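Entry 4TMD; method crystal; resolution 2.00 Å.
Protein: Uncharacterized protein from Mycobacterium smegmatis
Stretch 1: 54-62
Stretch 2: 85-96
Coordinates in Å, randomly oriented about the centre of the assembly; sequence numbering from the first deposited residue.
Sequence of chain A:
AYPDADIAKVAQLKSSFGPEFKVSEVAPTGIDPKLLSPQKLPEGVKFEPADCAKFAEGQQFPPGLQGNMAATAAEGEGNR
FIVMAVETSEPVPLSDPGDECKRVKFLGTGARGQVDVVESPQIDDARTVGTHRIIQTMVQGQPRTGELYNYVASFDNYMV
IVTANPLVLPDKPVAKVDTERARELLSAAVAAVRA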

ATOM      1  N   LYS A  54      -8.500  12.538   8.361  1.00 29.16           N
ATOM      2  CA  LYS A  54      -7.280  12.512   7.559  1.00 35.79           C
ATOM      3  C   LYS A  54      -6.748  11.085   7.378  1.00 31.97           C
ATOM      4  O   LYS A  54      -6.288  10.715   6.306  1.00 31.15           O
ATOM      5  CB  LYS A  54      -6.200  13.393   8.204  1.00 36.49           C
ATOM      6  CG  LYS A  54      -4.845  13.324   7.521  1.00 43.87           C
ATOM      7  CD  LYS A  54      -3.833  14.289   8.135  1.00 49.76           C
ATOM      8  CE  LYS A  54      -3.106  13.679   9.332  1.00 53.93           C
ATOM      9  NZ  LYS A  54      -1.980  14.548   9.816  1.00 54.21           N
ATOM     10  N   PHE A  55      -6.824  10.276   8.424  1.00 28.00           N
ATOM     11  CA  PHE A  55      -6.221   8.957   8.340  1.00 32.32           C
ATOM     12  C   PHE A  55      -7.044   7.989   7.480  1.00 31.83           C
ATOM     13  O   PHE A  55      -6.522   6.977   7.014  1.00 28.29           O
ATOM     14  CB  PHE A  55      -5.989   8.414   9.744  1.00 32.77           C
ATOM     15  CG  PHE A  55      -4.988   9.223  10.527  1.00 37.86           C
ATOM     16  CD1 PHE A  55      -3.665   9.321  10.090  1.00 30.24           C
ATOM     17  CD2 PHE A  55      -5.363   9.901  11.682  1.00 35.15           C
ATOM     18  CE1 PHE A  55      -2.743  10.072  10.787  1.00 32.04           C
ATOM     19  CE2 PHE A  55      -4.434  10.656  12.398  1.00 37.90           C
ATOM     20  CZ  PHE A  55      -3.125  10.737  11.951  1.00 35.37           C
ATOM     21  N   ALA A  56      -8.311   8.323   7.238  1.00 26.32           N
ATOM     22  CA  ALA A  56      -9.156   7.545   6.339  1.00 27.46           C
ATOM     23  C   ALA A  56      -8.624   7.549   4.913  1.00 26.75           C
ATOM     24  O   ALA A  56      -8.822   6.588   4.166  1.00 21.50           O
ATOM     25  CB  ALA A  56     -10.594   8.074   6.367  1.00 28.81           C
ATOM     26  N   GLU A  57      -7.941   8.633   4.545  1.00 19.70           N
ATOM     27  CA  GLU A  57      -7.375   8.801   3.209  1.00 30.91           C
ATOM     28  C   GLU A  57      -6.151   7.907   2.966  1.00 33.66           C
ATOM     29  O   GLU A  57      -5.774   7.662   1.818  1.00 33.14           O
ATOM     30  CB  GLU A  57      -6.989  10.272   2.982  1.00 35.20           C
ATOM     31  CG  GLU A  57      -8.081  11.279   3.374  1.00 35.62           C
ATOM     32  CD  GLU A  57      -7.675  12.729   3.124  1.00 54.13           C
ATOM     33  OE1 GLU A  57      -6.481  12.984   2.834  1.00 50.03           O
ATOM     34  OE2 GLU A  57      -8.555  13.613   3.219  1.00 44.33           O
ATOM     35  N   GLY A  58      -5.534   7.430   4.044  1.00 23.18           N
ATOM     36  CA  GLY A  58      -4.374   6.567   3.931  1.00 27.84           C
ATOM     37  C   GLY A  58      -3.174   7.356   3.444  1.00 32.79           C
ATOM     38  O   GLY A  58      -3.222   8.583   3.371  1.00 28.09           O
ATOM     39  N   GLN A  59      -2.106   6.649   3.083  1.00 25.51           N
ATOM     40  CA  GLN A  59      -0.838   7.292   2.764  1.00 23.72           C
ATOM     41  C   GLN A  59      -0.927   8.200   1.543  1.00 30.42           C
ATOM     42  O   GLN A  59      -1.173   7.745   0.421  1.00 29.01           O
ATOM     43  CB  GLN A  59       0.251   6.251   2.532  1.00 27.05           C
ATOM     44  CG  GLN A  59       1.598   6.881   2.199  1.00 22.20           C
ATOM     45  CD  GLN A  59       2.136   7.721   3.352  1.00 26.41           C
ATOM     46  OE1 GLN A  59       2.221   7.254   4.496  1.00 23.36           O
ATOM     47  NE2 GLN A  59       2.487   8.970   3.059  1.00 26.73           N
ATOM     48  N   GLN A  60      -0.695   9.488   1.772  1.00 25.70           N
ATOM     49  CA  GLN A  60      -0.755  10.478   0.705  1.00 37.05           C
ATOM     50  C   GLN A  60       0.616  10.841   0.135  1.00 32.62           C
ATOM     51  O   GLN A  60       1.633  10.771   0.820  1.00 31.72           O
ATOM     52  CB  GLN A  60      -1.453  11.746   1.212  1.00 35.44           C
ATOM     53  CG  GLN A  60      -2.923  11.538   1.541  1.00 39.49           C
ATOM     54  CD  GLN A  60      -3.711  11.009   0.351  1.00 38.58           C
ATOM     55  OE1 GLN A  60      -3.778  11.651  -0.699  1.00 42.21           O
ATOM     56  NE2 GLN A  60      -4.297   9.824   0.507  1.00 34.75           N
ATOM     57  N   PHE A  61       0.625  11.227  -1.134  1.00 34.67           N
ATOM     58  CA  PHE A  61       1.810  11.780  -1.765  1.00 42.88           C
ATOM     59  C   PHE A  61       1.484  13.177  -2.279  1.00 51.07           C
ATOM     60  O   PHE A  61       0.790  13.316  -3.292  1.00 44.83           O
ATOM     61  CB  PHE A  61       2.293  10.884  -2.902  1.00 34.90           C
ATOM     62  CG  PHE A  61       2.765   9.534  -2.446  1.00 43.10           C
ATOM     63  CD1 PHE A  61       1.857   8.553  -2.080  1.00 34.23           C
ATOM     64  CD2 PHE A  61       4.118   9.246  -2.384  1.00 35.72           C
ATOM     65  CE1 PHE A  61       2.289   7.317  -1.658  1.00 42.17           C
ATOM     66  CE2 PHE A  61       4.558   8.009  -1.969  1.00 34.21           C
ATOM     67  CZ  PHE A  61       3.644   7.042  -1.604  1.00 40.06           C
ATOM     68  N   PRO A  62       1.969  14.212  -1.570  1.00 44.70           N
ATOM     69  CA  PRO A  62       1.763  15.620  -1.936  1.00 52.48           C
ATOM     70  C   PRO A  62       2.057  15.881  -3.415  1.00 55.39           C
ATOM     71  O   PRO A  62       2.993  15.300  -3.967  1.00 49.71           O
ATOM     72  CB  PRO A  62       2.748  16.375  -1.029  1.00 46.93           C
ATOM     73  CG  PRO A  62       3.625  15.321  -0.407  1.00 49.36           C
ATOM     74  CD  PRO A  62       2.807  14.078  -0.369  1.00 45.69           C
ATOM     75  N   ALA A  85       8.154   0.645  -5.151  1.00 15.87           N
ATOM     76  CA  ALA A  85       9.293   1.316  -4.521  1.00 21.77           C
ATOM     77  C   ALA A  85       9.396   2.723  -5.079  1.00 16.24           C
ATOM     78  O   ALA A  85       9.401   2.910  -6.297  1.00 15.94           O
ATOM     79  CB  ALA A  85      10.605   0.548  -4.763  1.00 14.18           C
ATOM     80  N   VAL A  86       9.488   3.694  -4.175  1.00 19.12           N
ATOM     81  CA  VAL A  86       9.513   5.111  -4.523  1.00 13.85           C
ATOM     82  C   VAL A  86      10.742   5.795  -3.934  1.00 21.77           C
ATOM     83  O   VAL A  86      11.109   5.524  -2.790  1.00 17.64           O
ATOM     84  CB  VAL A  86       8.254   5.829  -3.997  1.00 15.63           C
ATOM     85  CG1 VAL A  86       8.347   7.341  -4.216  1.00 24.78           C
ATOM     86  CG2 VAL A  86       7.010   5.272  -4.650  1.00 27.86           C
ATOM     87  N   GLU A  87      11.383   6.656  -4.721  1.00 21.48           N
ATOM     88  CA  GLU A  87      12.440   7.536  -4.204  1.00 20.16           C
ATOM     89  C   GLU A  87      12.059   8.963  -4.547  1.00 19.26           C
ATOM     90  O   GLU A  87      11.779   9.246  -5.708  1.00 20.33           O
ATOM     91  CB  GLU A  87      13.800   7.179  -4.803  1.00 18.63           C
ATOM     92  CG  GLU A  87      14.951   7.972  -4.209  1.00 28.73           C
ATOM     93  CD  GLU A  87      16.297   7.674  -4.863  1.00 40.82           C
ATOM     94  OE1 GLU A  87      17.246   8.459  -4.645  1.00 48.23           O
ATOM     95  OE2 GLU A  87      16.417   6.659  -5.581  1.00 40.27           O
ATOM     96  N   THR A  88      12.025   9.849  -3.547  1.00 20.09           N
ATOM     97  CA  THR A  88      11.631  11.245  -3.751  1.00 22.59           C
ATOM     98  C   THR A  88      12.724  12.250  -3.348  1.00 25.24           C
ATOM     99  O   THR A  88      13.659  11.912  -2.639  1.00 19.35           O
ATOM    100  CB  THR A  88      10.360  11.579  -2.964  1.00 27.15           C
ATOM    101  OG1 THR A  88      10.469  11.053  -1.636  1.00 22.16           O
ATOM    102  CG2 THR A  88       9.154  10.958  -3.634  1.00 36.68           C
ATOM    103  N   SER A  89      12.586  13.494  -3.789  1.00 20.20           N
ATOM    104  CA  SER A  89      13.631  14.489  -3.555  1.00 30.41           C
ATOM    105  C   SER A  89      13.660  14.927  -2.092  1.00 30.66           C
ATOM    106  O   SER A  89      14.646  15.502  -1.631  1.00 26.66           O
ATOM    107  CB  SER A  89      13.431  15.702  -4.451  1.00 32.18           C
ATOM    108  OG  SER A  89      12.263  16.387  -4.052  1.00 34.39           O
ATOM    109  N   GLU A  90      12.567  14.677  -1.372  1.00 23.83           N
ATOM    110  CA  GLU A  90      12.588  14.761   0.086  1.00 31.44           C
ATOM    111  C   GLU A  90      11.664  13.689   0.658  1.00 30.32           C
ATOM    112  O   GLU A  90      10.862  13.115  -0.076  1.00 26.32           O
ATOM    113  CB  GLU A  90      12.198  16.164   0.566  1.00 30.72           C
ATOM    114  CG  GLU A  90      10.873  16.680   0.100  1.00 39.73           C
ATOM    115  CD  GLU A  90      10.704  18.166   0.410  1.00 55.83           C
ATOM    116  OE1 GLU A  90      11.253  18.636   1.431  1.00 55.46           O
ATOM    117  OE2 GLU A  90      10.032  18.872  -0.373  1.00 57.04           O
ATOM    118  N   PRO A  91      11.797  13.382   1.956  1.00 26.47           N
ATOM    119  CA  PRO A  91      10.981  12.297   2.502  1.00 31.75           C
ATOM    120  C   PRO A  91       9.489  12.604   2.466  1.00 35.73           C
ATOM    121  O   PRO A  91       9.096  13.748   2.692  1.00 27.38           O
ATOM    122  CB  PRO A  91      11.462  12.182   3.956  1.00 28.60           C
ATOM    123  CG  PRO A  91      12.768  12.874   4.000  1.00 37.44           C
ATOM    124  CD  PRO A  91      12.706  13.947   2.972  1.00 32.18           C
ATOM    125  N   VAL A  92       8.680  11.586   2.185  1.00 35.66           N
ATOM    126  CA  VAL A  92       7.226  11.711   2.251  1.00 28.13           C
ATOM    127  C   VAL A  92       6.792  11.655   3.700  1.00 30.59           C
ATOM    128  O   VAL A  92       7.205  10.754   4.433  1.00 28.22           O
ATOM    129  CB  VAL A  92       6.519  10.589   1.466  1.00 30.60           C
ATOM    130  CG1 VAL A  92       5.032  10.880   1.347  1.00 29.75           C
ATOM    131  CG2 VAL A  92       7.129  10.441   0.091  1.00 36.55           C
ATOM    132  N   PRO A  93       5.983  12.631   4.140  1.00 30.82           N
ATOM    133  CA  PRO A  93       5.467  12.537   5.510  1.00 34.10           C
ATOM    134  C   PRO A  93       4.652  11.247   5.690  1.00 25.37           C
ATOM    135  O   PRO A  93       3.740  10.966   4.909  1.00 29.83           O
ATOM    136  CB  PRO A  93       4.583  13.784   5.643  1.00 36.30           C
ATOM    137  CG  PRO A  93       5.097  14.734   4.591  1.00 39.32           C
ATOM    138  CD  PRO A  93       5.548  13.862   3.456  1.00 37.10           C
ATOM    139  N   LEU A  94       5.001  10.460   6.694  1.00 26.62           N
ATOM    140  CA  LEU A  94       4.372   9.161   6.894  1.00 26.55           C
ATOM    141  C   LEU A  94       3.019   9.259   7.596  1.00 28.64           C
ATOM    142  O   LEU A  94       2.898   9.898   8.635  1.00 30.12           O
ATOM    143  CB  LEU A  94       5.298   8.259   7.702  1.00 31.92           C
ATOM    144  CG  LEU A  94       4.803   6.836   7.954  1.00 25.86           C
ATOM    145  CD1 LEU A  94       4.940   5.995   6.701  1.00 19.82           C
ATOM    146  CD2 LEU A  94       5.562   6.212   9.125  1.00 25.33           C
ATOM    147  N   SER A  95       2.003   8.613   7.038  1.00 26.58           N
ATOM    148  CA  SER A  95       0.715   8.526   7.718  1.00 21.39           C
ATOM    149  C   SER A  95       0.817   7.488   8.825  1.00 29.67           C
ATOM    150  O   SER A  95       1.063   6.315   8.555  1.00 25.08           O
ATOM    151  CB  SER A  95      -0.405   8.172   6.734  1.00 33.92           C
ATOM    152  OG  SER A  95      -1.614   7.898   7.426  1.00 29.94           O
ATOM    153  N   ASP A  96       0.639   7.916  10.071  1.00 26.55           N
ATOM    154  CA  ASP A  96       0.898   7.042  11.214  1.00 29.60           C
ATOM    155  C   ASP A  96      -0.066   7.310  12.381  1.00 37.78           C
ATOM    156  O   ASP A  96       0.295   7.952  13.372  1.00 37.15           O
ATOM    157  CB  ASP A  96       2.356   7.214  11.674  1.00 33.57           C
ATOM    158  CG  ASP A  96       2.810   6.111  12.611  1.00 35.80           C
ATOM    159  OD1 ASP A  96       2.074   5.108  12.754  1.00 41.94           O
ATOM    160  OD2 ASP A  96       3.901   6.242  13.202  1.00 46.34           O
TER
HETATM  161  O   HOH W   1       1.550   4.940   6.036  1.00 19.73           O
HETATM  162  O   HOH W   2       2.049  12.441   3.144  1.00 39.89           O

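The contact between the two stretches is centred on one side chain, Gln-59, whose terminal amide pairs with the backbone of the loop that follows the strand 85-88. Two hydrogen bonds define the pairing. Ser-95 N donates to Gln-59 OE1 at 2.9 Å with an N-H...O angle of 175°, and Gln-59 NE2 donates to Pro-93 O at 3.0 Å with an angle of 168°. Both are close to linear, and together they fix the amide orientation: exchanging oxygen and nitrogen would set donor against donor at Ser-95 N and acceptor against acceptor at Pro-93 O.

The rotamer makes this reach possible. The CA-to-CB bond of Gln-59 points sideways to the second stretch; chi1 of -180° (t) extends the chain, and chi2 of 63° (p) with chi3 of 52° turns the amide so that both its polar atoms meet the backbone. The second amide hydrogen is also used, because Gln-59 NE2 donates to Gln-60 O at 3.0 Å (148°), tying the side chain to the backbone of the next residue in its own stretch. A buried glutamine suits this place because one planar group supplies both a donor and an acceptor.

Two waters extend the network. Water 1 donates to Gln-59 OE1 and to Ser-95 O, each 2.9 Å from its oxygen; water 2 likewise bridges Gln-60 O and Pro-93 O, again at 2.9 Å to each. Each water therefore bridges the two stretches.

Beside this polar centre, Val-92 points toward stretch 1 and supplies apolar surface. With chi1 at -170° (t), both its methyls reach the ring of Phe-61, Val-92 CG2 at 4.1 Å and Val-92 CG1 at 4.2 Å from Phe-61 CD2; Val-92 CG1 also lies 4.3 Å from Pro-62 CD and 3.6 Å from Gln-59 NE2. The branched side chain thus packs against several neighbours without needing a long reach. Phe-61, sideways at CB, uses chi1 of -65° (m) to bring its ring nearer; its CE2 also approaches Val-86 CG1, at 4.5 Å. The ring is buried, as befits a group with no polar atoms to satisfy.

At the other end, Phe-55 likewise starts sideways and, with chi1 of -65° (m), swings its ring to Ser-95. Phe-55 CD1 is 3.7 Å from Ser-95 OG, which sits at the ring edge, near its plane. Ser-95 points toward stretch 1, and its small side chain allows a close approach: the CA atoms of Gln-59 and Ser-95 are 5.3 Å apart. Gly-58, with phi of 71°, leaves helical geometry just before Gln-59, a conformation that favours glycine. In all, the contact buries 435 Å², summed over both sides.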